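Long-range contacts in 433aa long hypothetical phosphoribosylglycinamide formyl transferase (Pyrococcus horikoshii, PDB 2DWC), which is of unknown function but belongs by its domains to the PurT-like ATP-grasp proteins and carries a bound adenosine-5'-diphosphate: residues G240-S245 against T345-A350; V302-H307 against L387-A392; V3-R8 against R217-N222; P83-P88 against F107-A112; V226-K231 against G333-P338. All coordinates share one frame; numbering follows the deposited sequence.

Interaction 1 (G240-S245 against T345-A350)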
# COMPACT_ATOMS: atom_id res chain seq x y z
N GLY B 240 -24.09 4.80 -15.46
CA GLY B 240 -24.04 4.13 -14.18
C GLY B 240 -22.68 3.69 -13.67
O GLY B 240 -22.59 3.20 -12.54
N ASP B 241 -21.63 3.85 -14.46
CA ASP B 241 -20.30 3.45 -14.01
C ASP B 241 -19.31 4.62 -14.07
O ASP B 241 -19.23 5.36 -15.06
CB ASP B 241 -19.78 2.26 -14.84
CG ASP B 241 -18.48 1.67 -14.28
OD1 ASP B 241 -17.39 2.27 -14.50
OD2 ASP B 241 -18.55 0.60 -13.61
N TYR B 242 -18.58 4.81 -12.97
CA TYR B 242 -17.63 5.90 -12.95
C TYR B 242 -16.49 5.48 -13.89
O TYR B 242 -16.20 4.29 -14.09
CB TYR B 242 -17.19 6.21 -11.51
CG TYR B 242 -15.76 5.88 -11.17
CD1 TYR B 242 -14.74 6.83 -11.33
CD2 TYR B 242 -15.41 4.61 -10.74
CE1 TYR B 242 -13.41 6.50 -11.05
CE2 TYR B 242 -14.09 4.27 -10.49
CZ TYR B 242 -13.10 5.22 -10.64
OH TYR B 242 -11.79 4.87 -10.42
N HIS B 243 -15.90 6.48 -14.52
CA HIS B 243 -14.85 6.26 -15.49
C HIS B 243 -13.56 6.91 -15.02
O HIS B 243 -12.48 6.41 -15.30
CB HIS B 243 -15.26 6.86 -16.85
CG HIS B 243 -14.97 5.96 -18.02
ND1 HIS B 243 -14.26 6.38 -19.12
CD2 HIS B 243 -15.25 4.65 -18.22
CE1 HIS B 243 -14.11 5.37 -19.96
NE2 HIS B 243 -14.69 4.30 -19.43
N ALA B 244 -13.68 8.05 -14.35
CA ALA B 244 -12.51 8.81 -13.87
C ALA B 244 -12.90 9.61 -12.64
O ALA B 244 -14.06 10.01 -12.51
CB ALA B 244 -12.02 9.79 -14.97
N SER B 245 -11.95 9.85 -11.73
CA SER B 245 -12.21 10.68 -10.55
C SER B 245 -10.94 11.44 -10.24
O SER B 245 -9.85 11.10 -10.74
CB SER B 245 -12.62 9.84 -9.33
OG SER B 245 -11.55 8.96 -8.99
N THR B 345 -7.72 9.25 -11.22
CA THR B 345 -7.76 7.85 -11.64
C THR B 345 -8.53 7.75 -12.93
O THR B 345 -9.29 8.65 -13.29
CB THR B 345 -8.51 6.93 -10.65
OG1 THR B 345 -9.92 7.24 -10.70
CG2 THR B 345 -7.98 7.09 -9.23
N HIS B 346 -8.30 6.67 -13.68
CA HIS B 346 -9.10 6.37 -14.84
C HIS B 346 -9.23 4.84 -14.84
O HIS B 346 -8.24 4.12 -14.64
CB HIS B 346 -8.44 6.85 -16.14
CG HIS B 346 -9.38 6.83 -17.30
ND1 HIS B 346 -9.81 5.66 -17.89
CD2 HIS B 346 -10.06 7.83 -17.92
CE1 HIS B 346 -10.71 5.93 -18.81
NE2 HIS B 346 -10.89 7.24 -18.85
N VAL B 347 -10.45 4.34 -15.00
CA VAL B 347 -10.65 2.89 -14.99
C VAL B 347 -10.05 2.17 -16.18
O VAL B 347 -9.78 2.77 -17.23
CB VAL B 347 -12.18 2.55 -14.93
CG1 VAL B 347 -12.80 3.26 -13.72
CG2 VAL B 347 -12.88 2.99 -16.24
N ILE B 348 -9.79 0.87 -15.97
CA ILE B 348 -9.29 -0.03 -17.01
C ILE B 348 -10.40 -1.07 -17.02
O ILE B 348 -10.54 -1.88 -16.09
CB ILE B 348 -7.94 -0.66 -16.62
CG1 ILE B 348 -6.86 0.46 -16.53
CG2 ILE B 348 -7.54 -1.67 -17.68
CD1 ILE B 348 -5.54 -0.03 -15.92
N LYS B 349 -11.24 -1.02 -18.06
CA LYS B 349 -12.40 -1.92 -18.13
C LYS B 349 -12.30 -2.92 -19.25
O LYS B 349 -11.77 -2.62 -20.31
CB LYS B 349 -13.70 -1.13 -18.33
CG LYS B 349 -13.92 -0.01 -17.33
CD LYS B 349 -15.41 0.31 -17.19
CE LYS B 349 -16.09 0.39 -18.55
NZ LYS B 349 -17.58 0.39 -18.39
N ALA B 350 -12.84 -4.12 -19.02
CA ALA B 350 -12.77 -5.16 -20.05
C ALA B 350 -13.81 -4.90 -21.11
O ALA B 350 -14.94 -4.51 -20.80
CB ALA B 350 -13.01 -6.56 -19.42
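Antiparallel strand pairing sets Ser245 opposite Thr345 and Ala244 opposite His346, joining the ATP-grasp and PurT C-terminal parts of the chain in one mixed sheet. Thr345 N donates to Ser245 O at 2.9 Å; the return bond from Ser245 N is weak. Val347 N makes a nearly straight bond to His243 O, also 2.9 Å. The two short strand axes run at 138° to each other. Thr345 OG1 lies between its backbone N and carbonyl carbon (chi1 70°). There it shares a 3.0 Å hydrogen bond with Tyr242 OH, at the edge of the tyrosine ring. Ser245 OG lies 2.9 Å from Thr345 OG1; its hydrogen bond is with Thr299 O. Val347 CG1 sits over one face of Tyr242, a CH-pi contact 4.0 Å from the ring centroid. His346 turns an edge to the face of His243 in an offset pair, planes at 73°. His243 O lies over the centre of the His346 ring, and His243 ND1 is held by Tyr236 OH. The side chain of Asp241, poorly ordered, is about 8 Å from the bound ADP. Its OD2 forms a salt bridge with Arg386, while OD1 stays 4.3 Å from Lys349 NZ, beyond salt-bridge range.

Interaction 2 (V302-H307 against L387-A392)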
# COMPACT_ATOMS: atom_id res chain seq x y z
N VAL B 302 -9.03 7.48 -5.97
CA VAL B 302 -8.01 8.52 -6.18
C VAL B 302 -7.17 8.76 -4.90
O VAL B 302 -5.97 9.10 -4.98
CB VAL B 302 -8.67 9.83 -6.65
CG1 VAL B 302 -9.60 10.40 -5.57
CG2 VAL B 302 -7.56 10.86 -6.99
N THR B 303 -7.77 8.54 -3.72
CA THR B 303 -7.04 8.77 -2.48
C THR B 303 -5.87 7.81 -2.23
O THR B 303 -5.05 8.03 -1.34
CB THR B 303 -7.97 8.80 -1.25
OG1 THR B 303 -8.58 7.51 -1.09
CG2 THR B 303 -9.05 9.90 -1.44
N LEU B 304 -5.77 6.77 -3.07
CA LEU B 304 -4.61 5.86 -3.02
C LEU B 304 -3.39 6.71 -3.42
O LEU B 304 -2.25 6.38 -3.08
CB LEU B 304 -4.80 4.76 -4.06
CG LEU B 304 -5.90 3.79 -3.65
CD1 LEU B 304 -6.13 2.77 -4.81
CD2 LEU B 304 -5.48 3.03 -2.36
N ALA B 305 -3.62 7.80 -4.15
CA ALA B 305 -2.46 8.63 -4.51
C ALA B 305 -2.51 10.05 -3.94
O ALA B 305 -1.46 10.64 -3.65
CB ALA B 305 -2.30 8.69 -6.05
N SER B 306 -3.71 10.61 -3.80
CA SER B 306 -3.83 12.00 -3.30
C SER B 306 -3.75 12.13 -1.80
O SER B 306 -3.50 13.20 -1.29
CB SER B 306 -5.12 12.61 -3.82
OG SER B 306 -6.21 11.83 -3.39
N HIS B 307 -4.01 11.05 -1.06
CA HIS B 307 -3.82 11.10 0.38
C HIS B 307 -2.47 10.49 0.73
O HIS B 307 -1.93 9.70 -0.05
CB HIS B 307 -4.91 10.32 1.12
CG HIS B 307 -6.21 11.08 1.25
ND1 HIS B 307 -7.25 10.62 2.01
CD2 HIS B 307 -6.64 12.22 0.65
CE1 HIS B 307 -8.28 11.44 1.88
NE2 HIS B 307 -7.94 12.42 1.06
N LEU B 387 -11.26 -4.04 -14.36
CA LEU B 387 -10.12 -4.93 -14.05
C LEU B 387 -8.96 -4.21 -13.39
O LEU B 387 -8.04 -4.87 -12.86
CB LEU B 387 -9.65 -5.63 -15.33
CG LEU B 387 -10.72 -6.53 -15.95
CD1 LEU B 387 -10.06 -7.34 -17.10
CD2 LEU B 387 -11.31 -7.47 -14.86
N GLY B 388 -8.96 -2.87 -13.42
CA GLY B 388 -7.86 -2.16 -12.78
C GLY B 388 -8.05 -0.67 -12.89
O GLY B 388 -9.12 -0.23 -13.33
N ILE B 389 -7.05 0.10 -12.48
CA ILE B 389 -7.13 1.56 -12.63
C ILE B 389 -5.76 2.13 -12.92
O ILE B 389 -4.74 1.57 -12.51
CB ILE B 389 -7.59 2.33 -11.34
CG1 ILE B 389 -6.78 1.85 -10.12
CG2 ILE B 389 -9.10 2.24 -11.17
CD1 ILE B 389 -6.85 2.83 -8.95
N ALA B 390 -5.73 3.25 -13.64
CA ALA B 390 -4.49 3.99 -13.80
C ALA B 390 -4.61 5.10 -12.72
O ALA B 390 -5.70 5.65 -12.50
CB ALA B 390 -4.41 4.64 -15.22
N LEU B 391 -3.50 5.42 -12.05
CA LEU B 391 -3.45 6.47 -11.01
C LEU B 391 -2.37 7.45 -11.46
O LEU B 391 -1.32 7.02 -11.92
CB LEU B 391 -2.94 5.90 -9.69
CG LEU B 391 -3.88 5.35 -8.62
CD1 LEU B 391 -3.03 4.74 -7.49
CD2 LEU B 391 -4.73 6.49 -8.08
N ALA B 392 -2.60 8.75 -11.31
CA ALA B 392 -1.58 9.70 -11.70
C ALA B 392 -1.67 10.89 -10.74
O ALA B 392 -2.76 11.23 -10.27
CB ALA B 392 -1.82 10.19 -13.14
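Leu391 carries its CG anti to the carbonyl carbon, but chi1 is -92°, well off a staggered value. This sets CG on the helix side; the two branches beyond it touch two consecutive residues, Leu304 and Ala305. Branch CD1 meets Leu304 CB at 3.9 Å. Branch CD2 meets Ala305 CB, also at 3.9 Å. Leu304 has CG anti to its carbonyl carbon (chi1 -71°), and its CD1 reaches Ile389. The two methyls, Leu304 CD1 and Ile389 CD1, come within 4.2 Å. The contact is apolar and modest in size. A carbonyl also borders it: Val302 O lies 4.2 Å from Leu391 CD2. That oxygen is already gripped within its own segment, by Ala305 N at 2.8 Å and Ser306 N at 3.0 Å. Thr345 of the neighbouring strand touches both Val302 and Leu391. Ala305 also packs on Pro309 of the second subunit. Leu387 and Gly388 both face Ile348 and form a classic beta bulge in the strand. Ile389 and Leu391 point to the short helix 303-306, whereas Ala390 and Ala392 touch helix 397-409. Strand 386-393 of the mixed sheet thus packs the short helix 303-306 on one face and helix 397-409 on the other, plain apolar helix-on-sheet packing.

Interaction 3 (V3-R8 against R217-N222)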
# COMPACT_ATOMS: atom_id res chain seq x y z
N VAL B 3 -23.14 3.14 18.33
CA VAL B 3 -21.86 2.44 18.13
C VAL B 3 -21.56 1.53 19.32
O VAL B 3 -21.54 1.98 20.48
CB VAL B 3 -20.72 3.48 17.99
CG1 VAL B 3 -19.36 2.80 18.03
CG2 VAL B 3 -20.90 4.30 16.73
N MET B 4 -21.30 0.24 19.06
CA MET B 4 -21.07 -0.70 20.14
C MET B 4 -19.64 -0.89 20.55
O MET B 4 -19.41 -1.56 21.56
CB MET B 4 -21.69 -2.07 19.80
CG MET B 4 -20.98 -2.79 18.64
SD MET B 4 -21.83 -4.42 18.45
CE MET B 4 -23.37 -3.83 17.74
N ILE B 5 -18.66 -0.34 19.80
CA ILE B 5 -17.28 -0.48 20.23
C ILE B 5 -16.83 0.87 20.87
O ILE B 5 -17.63 1.77 21.00
CB ILE B 5 -16.32 -0.79 19.06
CG1 ILE B 5 -16.35 0.33 18.00
CG2 ILE B 5 -16.74 -2.12 18.37
CD1 ILE B 5 -15.07 0.29 17.05
N LYS B 6 -15.58 0.96 21.30
CA LYS B 6 -15.10 2.19 21.90
C LYS B 6 -13.73 2.54 21.34
O LYS B 6 -13.14 1.80 20.53
CB LYS B 6 -14.99 2.03 23.40
CG LYS B 6 -14.07 0.88 23.79
CD LYS B 6 -14.26 0.55 25.27
CE LYS B 6 -13.54 -0.74 25.64
NZ LYS B 6 -12.08 -0.58 25.42
N LEU B 7 -13.22 3.68 21.76
CA LEU B 7 -11.90 4.15 21.32
C LEU B 7 -10.88 3.06 21.67
O LEU B 7 -10.84 2.51 22.81
CB LEU B 7 -11.57 5.48 22.05
CG LEU B 7 -10.15 6.06 21.85
CD1 LEU B 7 -9.97 6.63 20.48
CD2 LEU B 7 -9.93 7.17 22.89
N ARG B 8 -10.05 2.72 20.68
CA ARG B 8 -9.04 1.66 20.78
C ARG B 8 -7.62 2.17 20.94
O ARG B 8 -7.17 3.01 20.16
CB ARG B 8 -9.12 0.80 19.50
CG ARG B 8 -8.06 -0.25 19.45
CD ARG B 8 -8.25 -1.10 18.16
NE ARG B 8 -9.42 -2.00 18.30
CZ ARG B 8 -9.41 -3.14 19.00
NH1 ARG B 8 -8.30 -3.57 19.64
NH2 ARG B 8 -10.53 -3.84 19.08
N ARG B 217 -16.62 9.18 10.00
CA ARG B 217 -17.00 9.27 11.41
C ARG B 217 -16.05 8.38 12.18
O ARG B 217 -15.89 7.21 11.87
CB ARG B 217 -18.44 8.78 11.60
CG ARG B 217 -19.49 9.87 11.16
CD ARG B 217 -20.93 9.39 11.20
NE ARG B 217 -21.23 8.87 12.54
CZ ARG B 217 -21.67 9.61 13.55
NH1 ARG B 217 -21.88 10.92 13.38
NH2 ARG B 217 -21.91 9.04 14.71
N HIS B 218 -15.44 8.90 13.24
CA HIS B 218 -14.46 8.09 13.98
C HIS B 218 -14.29 8.72 15.36
O HIS B 218 -14.79 9.82 15.60
CB HIS B 218 -13.10 8.16 13.22
CG HIS B 218 -12.55 9.56 13.12
ND1 HIS B 218 -11.65 10.08 14.03
CD2 HIS B 218 -12.77 10.53 12.21
CE1 HIS B 218 -11.32 11.31 13.66
NE2 HIS B 218 -11.99 11.61 12.56
N PHE B 219 -13.60 8.00 16.25
CA PHE B 219 -13.35 8.52 17.60
C PHE B 219 -12.21 9.51 17.59
O PHE B 219 -11.24 9.37 16.83
CB PHE B 219 -12.92 7.39 18.55
CG PHE B 219 -14.06 6.48 18.97
CD1 PHE B 219 -15.16 6.98 19.68
CD2 PHE B 219 -14.05 5.13 18.58
CE1 PHE B 219 -16.25 6.15 19.99
CE2 PHE B 219 -15.14 4.30 18.88
CZ PHE B 219 -16.25 4.82 19.60
N ASP B 220 -12.34 10.54 18.42
CA ASP B 220 -11.26 11.50 18.58
C ASP B 220 -10.48 11.02 19.79
O ASP B 220 -10.83 10.03 20.45
CB ASP B 220 -11.78 12.95 18.78
CG ASP B 220 -12.63 13.14 20.05
OD1 ASP B 220 -12.57 12.33 21.01
OD2 ASP B 220 -13.35 14.16 20.11
N GLU B 221 -9.39 11.72 20.10
CA GLU B 221 -8.55 11.31 21.20
C GLU B 221 -9.25 11.26 22.55
O GLU B 221 -8.81 10.54 23.45
CB GLU B 221 -7.31 12.22 21.26
CG GLU B 221 -6.09 11.54 21.78
CD GLU B 221 -4.84 12.43 21.69
OE1 GLU B 221 -4.86 13.45 20.97
OE2 GLU B 221 -3.83 12.08 22.34
N ASN B 222 -10.33 12.02 22.70
CA ASN B 222 -11.08 12.04 23.95
C ASN B 222 -12.11 10.94 24.05
O ASN B 222 -12.79 10.81 25.06
CB ASN B 222 -11.80 13.37 24.14
CG ASN B 222 -10.86 14.54 24.11
OD1 ASN B 222 -9.81 14.52 24.76
ND2 ASN B 222 -11.23 15.58 23.35
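Phe219 lies against the backbone of Ile5, Lys6 and Leu7, and this is the tight part of the contact. Leu7 N sits 3.5 Å above one ring face, offset toward the rim. Lys6 C comes to 3.3 Å from Phe219 CE2, approaching obliquely. Ile5 O is at the ring edge, 3.6 Å from Phe219 CZ. At the far end Val3 CG1 and Phe219 CZ meet tip to tip at 4.0 Å. Leu7 and Phe219 slide past each other in opposite directions. Leu7 CG is anti to the backbone N (chi1 173°); beyond it the two methyls touch different residues. CD1 rests 3.6 Å from Phe219 CB and 3.5 Å from Asp220 O. CD2 reaches Glu221 O at 3.6 Å. The other side is loose. Lys6 and Glu221 are exposed, and their side chains set off away from the other segment. Val3, Ile5, Lys6 and Phe219 also touch a crystal neighbour, which may influence this end of the chain. Leu7 and Glu221 pack on Val363 of the second subunit. Within the chain, Leu273 backs Val3, Ile5 and Phe219. The N-terminal segment thus lies across the end of strand 209-219. Strand 225-238 pairs with that strand, and its Ile225 touches Phe219, while Arg8 NE bonds Leu322 O at the end of helix 313-322.

Interaction 4 (P83-P88 against F107-A112)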
# COMPACT_ATOMS: atom_id res chain seq x y z
N PRO B 83 -15.76 -11.74 14.32
CA PRO B 83 -14.95 -10.59 13.97
C PRO B 83 -15.18 -9.33 14.82
O PRO B 83 -16.26 -9.20 15.41
CB PRO B 83 -15.33 -10.35 12.52
CG PRO B 83 -16.73 -10.67 12.47
CD PRO B 83 -16.88 -11.91 13.37
N ASP B 84 -14.17 -8.44 14.87
CA ASP B 84 -14.32 -7.13 15.57
C ASP B 84 -15.12 -6.14 14.73
O ASP B 84 -15.64 -5.14 15.27
CB ASP B 84 -12.92 -6.56 15.85
CG ASP B 84 -12.17 -7.43 16.86
OD1 ASP B 84 -11.36 -8.27 16.45
OD2 ASP B 84 -12.47 -7.34 18.08
N ALA B 85 -15.16 -6.35 13.41
CA ALA B 85 -15.96 -5.51 12.53
C ALA B 85 -16.38 -6.30 11.33
O ALA B 85 -15.57 -7.06 10.78
CB ALA B 85 -15.14 -4.27 12.05
N ILE B 86 -17.66 -6.14 10.96
CA ILE B 86 -18.26 -6.78 9.76
C ILE B 86 -18.41 -5.59 8.80
O ILE B 86 -19.13 -4.64 9.07
CB ILE B 86 -19.62 -7.36 10.13
CG1 ILE B 86 -19.38 -8.46 11.14
CG2 ILE B 86 -20.35 -7.87 8.84
CD1 ILE B 86 -20.70 -9.09 11.64
N ILE B 87 -17.69 -5.67 7.69
CA ILE B 87 -17.57 -4.59 6.70
C ILE B 87 -18.21 -4.93 5.38
O ILE B 87 -17.61 -5.61 4.53
CB ILE B 87 -16.06 -4.29 6.50
CG1 ILE B 87 -15.39 -4.00 7.85
CG2 ILE B 87 -15.88 -3.10 5.56
CD1 ILE B 87 -13.85 -3.70 7.81
N PRO B 88 -19.45 -4.49 5.18
CA PRO B 88 -20.16 -4.76 3.92
C PRO B 88 -19.52 -3.90 2.84
O PRO B 88 -19.37 -2.70 3.03
CB PRO B 88 -21.60 -4.33 4.19
CG PRO B 88 -21.70 -4.05 5.64
CD PRO B 88 -20.29 -3.73 6.13
N PHE B 107 -20.24 -5.96 15.57
CA PHE B 107 -20.22 -4.61 15.04
C PHE B 107 -20.31 -4.54 13.51
O PHE B 107 -19.35 -4.85 12.80
CB PHE B 107 -18.94 -3.89 15.55
CG PHE B 107 -18.83 -2.47 15.09
CD1 PHE B 107 -19.95 -1.62 15.12
CD2 PHE B 107 -17.62 -1.97 14.61
CE1 PHE B 107 -19.87 -0.28 14.69
CE2 PHE B 107 -17.53 -0.60 14.17
CZ PHE B 107 -18.67 0.22 14.22
N VAL B 108 -21.48 -4.16 13.03
CA VAL B 108 -21.75 -3.98 11.60
C VAL B 108 -21.51 -2.51 11.25
O VAL B 108 -22.03 -1.59 11.92
CB VAL B 108 -23.20 -4.37 11.30
CG1 VAL B 108 -23.55 -4.12 9.83
CG2 VAL B 108 -23.40 -5.86 11.66
N VAL B 109 -20.73 -2.29 10.19
CA VAL B 109 -20.30 -0.95 9.78
C VAL B 109 -21.14 -0.33 8.68
O VAL B 109 -21.46 -1.00 7.69
CB VAL B 109 -18.86 -1.06 9.21
CG1 VAL B 109 -18.43 0.24 8.49
CG2 VAL B 109 -17.90 -1.43 10.35
N PRO B 110 -21.56 0.93 8.85
CA PRO B 110 -21.33 1.86 9.99
C PRO B 110 -22.32 1.46 11.09
O PRO B 110 -22.05 1.65 12.29
CB PRO B 110 -21.58 3.24 9.36
CG PRO B 110 -22.63 2.95 8.33
CD PRO B 110 -22.18 1.63 7.71
N ASN B 111 -23.45 0.93 10.63
CA ASN B 111 -24.50 0.25 11.44
C ASN B 111 -25.36 -0.44 10.37
O ASN B 111 -25.27 -0.12 9.17
CB ASN B 111 -25.38 1.19 12.35
CG ASN B 111 -25.84 2.43 11.65
OD1 ASN B 111 -26.45 2.38 10.59
ND2 ASN B 111 -25.54 3.59 12.26
N ALA B 112 -26.18 -1.38 10.79
CA ALA B 112 -26.99 -2.13 9.82
C ALA B 112 -28.02 -1.24 9.11
O ALA B 112 -28.23 -1.35 7.91
CB ALA B 112 -27.69 -3.31 10.56
O HOH W 1 -17.93 -7.35 16.72
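Ile86 and Val108 touch on one side of the paired backbones, with Ile86 CD1 4.2 Å from Val108 CG2. Phe101 of helix 95-103 touches both. On the other side Ala85 CB touches two neighbours. It is 4.2 Å from Phe107 CD2, at an oblique angle to the ring, and 4.3 Å from Val109 CG2. With CG anti to the backbone N (chi1 -179°), the Phe107 ring has Asp84 O at its edge, in the ring plane. That oxygen is 3.5 Å from Phe107 CB. Val109 points toward the strand, and its CB and CG2 lie against Ile86 O. Val109 O lies 3.4 Å from Pro88 CD. The backbones run in the same direction and form a single bridge. Ile86 N donates to Phe107 O at 2.8 Å, and Val109 N donates to Ile86 O at 3.1 Å. Before the bridge, a water joins Pro83 O to Phe107 N. After it comes a cis peptide before Pro110, then Asn111 as N-cap, its OD1 bonded to Ala114 N. Helix 313-322 packs on Ile87 and Val109. The segment 107-109 thus extends the edge at strand 85-88 of the parallel, Rossmann-like sheet of the preATP-grasp domain.

Interaction 5 (V226-K231 against G333-P338)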
# COMPACT_ATOMS: atom_id res chain seq x y z
N VAL B 226 -16.27 12.07 16.18
CA VAL B 226 -16.20 13.29 15.36
C VAL B 226 -16.27 12.91 13.88
O VAL B 226 -16.19 11.72 13.52
CB VAL B 226 -14.88 14.08 15.60
CG1 VAL B 226 -14.83 14.55 17.03
CG2 VAL B 226 -13.66 13.22 15.32
N THR B 227 -16.44 13.90 13.00
CA THR B 227 -16.51 13.62 11.57
C THR B 227 -15.43 14.48 10.89
O THR B 227 -15.33 15.69 11.14
CB THR B 227 -17.91 14.00 11.03
OG1 THR B 227 -18.91 13.40 11.86
CG2 THR B 227 -18.06 13.54 9.56
N THR B 228 -14.64 13.85 10.02
CA THR B 228 -13.53 14.51 9.35
C THR B 228 -13.75 14.50 7.87
O THR B 228 -14.26 13.53 7.29
CB THR B 228 -12.20 13.82 9.76
OG1 THR B 228 -12.07 13.96 11.16
CG2 THR B 228 -10.97 14.44 9.07
N PHE B 229 -13.38 15.62 7.23
CA PHE B 229 -13.66 15.81 5.83
C PHE B 229 -12.52 15.96 4.87
O PHE B 229 -11.79 16.99 4.91
CB PHE B 229 -14.54 17.06 5.67
CG PHE B 229 -15.87 16.95 6.38
CD1 PHE B 229 -15.99 17.28 7.73
CD2 PHE B 229 -16.96 16.43 5.71
CE1 PHE B 229 -17.19 17.10 8.40
CE2 PHE B 229 -18.18 16.24 6.37
CZ PHE B 229 -18.29 16.57 7.72
N PRO B 230 -12.32 14.96 3.98
CA PRO B 230 -11.25 15.06 2.98
C PRO B 230 -11.70 16.10 1.94
O PRO B 230 -12.88 16.50 1.89
CB PRO B 230 -11.23 13.67 2.31
CG PRO B 230 -11.76 12.75 3.40
CD PRO B 230 -12.87 13.60 4.07
N LYS B 231 -10.79 16.50 1.05
CA LYS B 231 -11.20 17.42 -0.00
C LYS B 231 -12.21 16.69 -0.92
O LYS B 231 -12.12 15.48 -1.14
CB LYS B 231 -9.98 17.84 -0.83
CG LYS B 231 -9.10 18.82 -0.11
CD LYS B 231 -9.78 20.21 -0.25
CE LYS B 231 -8.93 21.32 0.27
NZ LYS B 231 -9.58 22.63 -0.10
N GLY B 333 -14.28 25.78 11.77
CA GLY B 333 -15.29 24.93 12.38
C GLY B 333 -15.43 23.54 11.79
O GLY B 333 -16.29 22.77 12.23
N TYR B 334 -14.63 23.22 10.77
CA TYR B 334 -14.68 21.88 10.17
C TYR B 334 -13.35 21.17 10.40
O TYR B 334 -12.27 21.77 10.27
CB TYR B 334 -14.97 21.96 8.65
CG TYR B 334 -16.42 22.23 8.30
CD1 TYR B 334 -16.80 23.47 7.76
CD2 TYR B 334 -17.43 21.27 8.55
CE1 TYR B 334 -18.15 23.77 7.51
CE2 TYR B 334 -18.78 21.55 8.29
CZ TYR B 334 -19.13 22.81 7.78
OH TYR B 334 -20.46 23.12 7.58
N ARG B 335 -13.43 19.89 10.78
CA ARG B 335 -12.24 19.09 11.00
C ARG B 335 -11.96 18.50 9.60
O ARG B 335 -12.73 17.69 9.08
CB ARG B 335 -12.52 17.97 12.01
CG ARG B 335 -11.26 17.40 12.69
CD ARG B 335 -11.63 16.25 13.65
NE ARG B 335 -10.52 15.68 14.44
CZ ARG B 335 -9.66 14.73 14.03
NH1 ARG B 335 -9.76 14.22 12.78
NH2 ARG B 335 -8.74 14.26 14.88
N LEU B 336 -10.88 18.98 8.97
CA LEU B 336 -10.54 18.55 7.63
C LEU B 336 -9.42 17.54 7.62
O LEU B 336 -8.65 17.42 8.56
CB LEU B 336 -10.13 19.77 6.75
CG LEU B 336 -11.15 20.92 6.67
CD1 LEU B 336 -10.67 21.93 5.63
CD2 LEU B 336 -12.53 20.40 6.28
N PHE B 337 -9.34 16.79 6.52
CA PHE B 337 -8.25 15.82 6.35
C PHE B 337 -7.41 16.38 5.18
O PHE B 337 -7.84 16.39 4.04
CB PHE B 337 -8.77 14.44 6.00
CG PHE B 337 -7.69 13.39 6.07
CD1 PHE B 337 -7.30 12.91 7.31
CD2 PHE B 337 -6.96 13.05 4.94
CE1 PHE B 337 -6.17 12.11 7.44
CE2 PHE B 337 -5.83 12.24 5.04
CZ PHE B 337 -5.43 11.78 6.29
N PRO B 338 -6.18 16.81 5.45
CA PRO B 338 -5.33 17.38 4.40
C PRO B 338 -4.93 16.43 3.29
O PRO B 338 -4.54 15.31 3.55
CB PRO B 338 -4.11 17.87 5.19
CG PRO B 338 -4.63 18.06 6.60
CD PRO B 338 -5.51 16.85 6.76
O HOH W 2 -16.18 18.20 11.44
O HOH W 3 -8.23 15.34 1.52
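Arg335 and Thr228 meet through a side-chain hydrogen bond. Arg335 CG is anti to the backbone N (chi1 -159°), and the chain is extended from CG to NE. The extended chain passes Thr228, and at its end NH1 donates to Thr228 OG1 at 2.8 Å. The bond is bent, 142° at the hydrogen, and OG1 is tilted out of the guanidinium plane. Thr228 OG1 lies anti to its carbonyl carbon and also bonds His218 NE2. Arg335 NH1 has a second acceptor in Ile326 O. Val226 CG2 lies over one guanidinium face, 4.1 Å from Arg335 NE. These contacts belong to the parallel pairing of strands 225-238 and 334-337 in the mixed sheet, centred on Phe229 opposite Leu336. Phe229 N bonds Arg335 O at 2.9 Å. Phe337 N bonds Phe229 O, also at 2.9 Å, with the donor well above the carbonyl plane. Phe229 and Leu336 share one face of the sheet, where Phe229 CB is 3.9 Å from Leu336 CD2. Tyr334 turns its ring edge to the face of Phe229; the centroids are 5.9 Å apart and the planes at 83°. The Phe337 ring packs against the rings of His307 and Phe311. Phe337 CB is 3.8 Å from Thr228 CG2. Water bridges lie at both ends of the pair. One joins Thr227 O to Arg335 N, the other Lys231 N to Phe337 O. Lys231 NZ forms a salt bridge with Glu256 OE2.

In the fold
Interactions 1, 2 and 4 are buried, interaction 5 is partly buried, and interaction 3 lies at the surface. Interactions 1, 2, 3 and 5 all reach the mixed sheet; interaction 4 lies at the edge of the separate parallel sheet. Interactions 1 and 2 meet through neighbouring strands 343-349 and 386-393, where His346 O probably bonds Ala390 N. Interactions 2 and 5 touch where His307 packs on Phe337 and Pro230. Interactions 3 and 5 share neighbouring strands 209-219 and 225-238. Met4 and Ile5 of interaction 3 pack on Phe107 of interaction 4. Backbone hydrogen bonds join interactions 1, 4 and 5, with polar and ring side-chain contacts in 1 and 5; 2 and 3 are packing, both touching the second subunit.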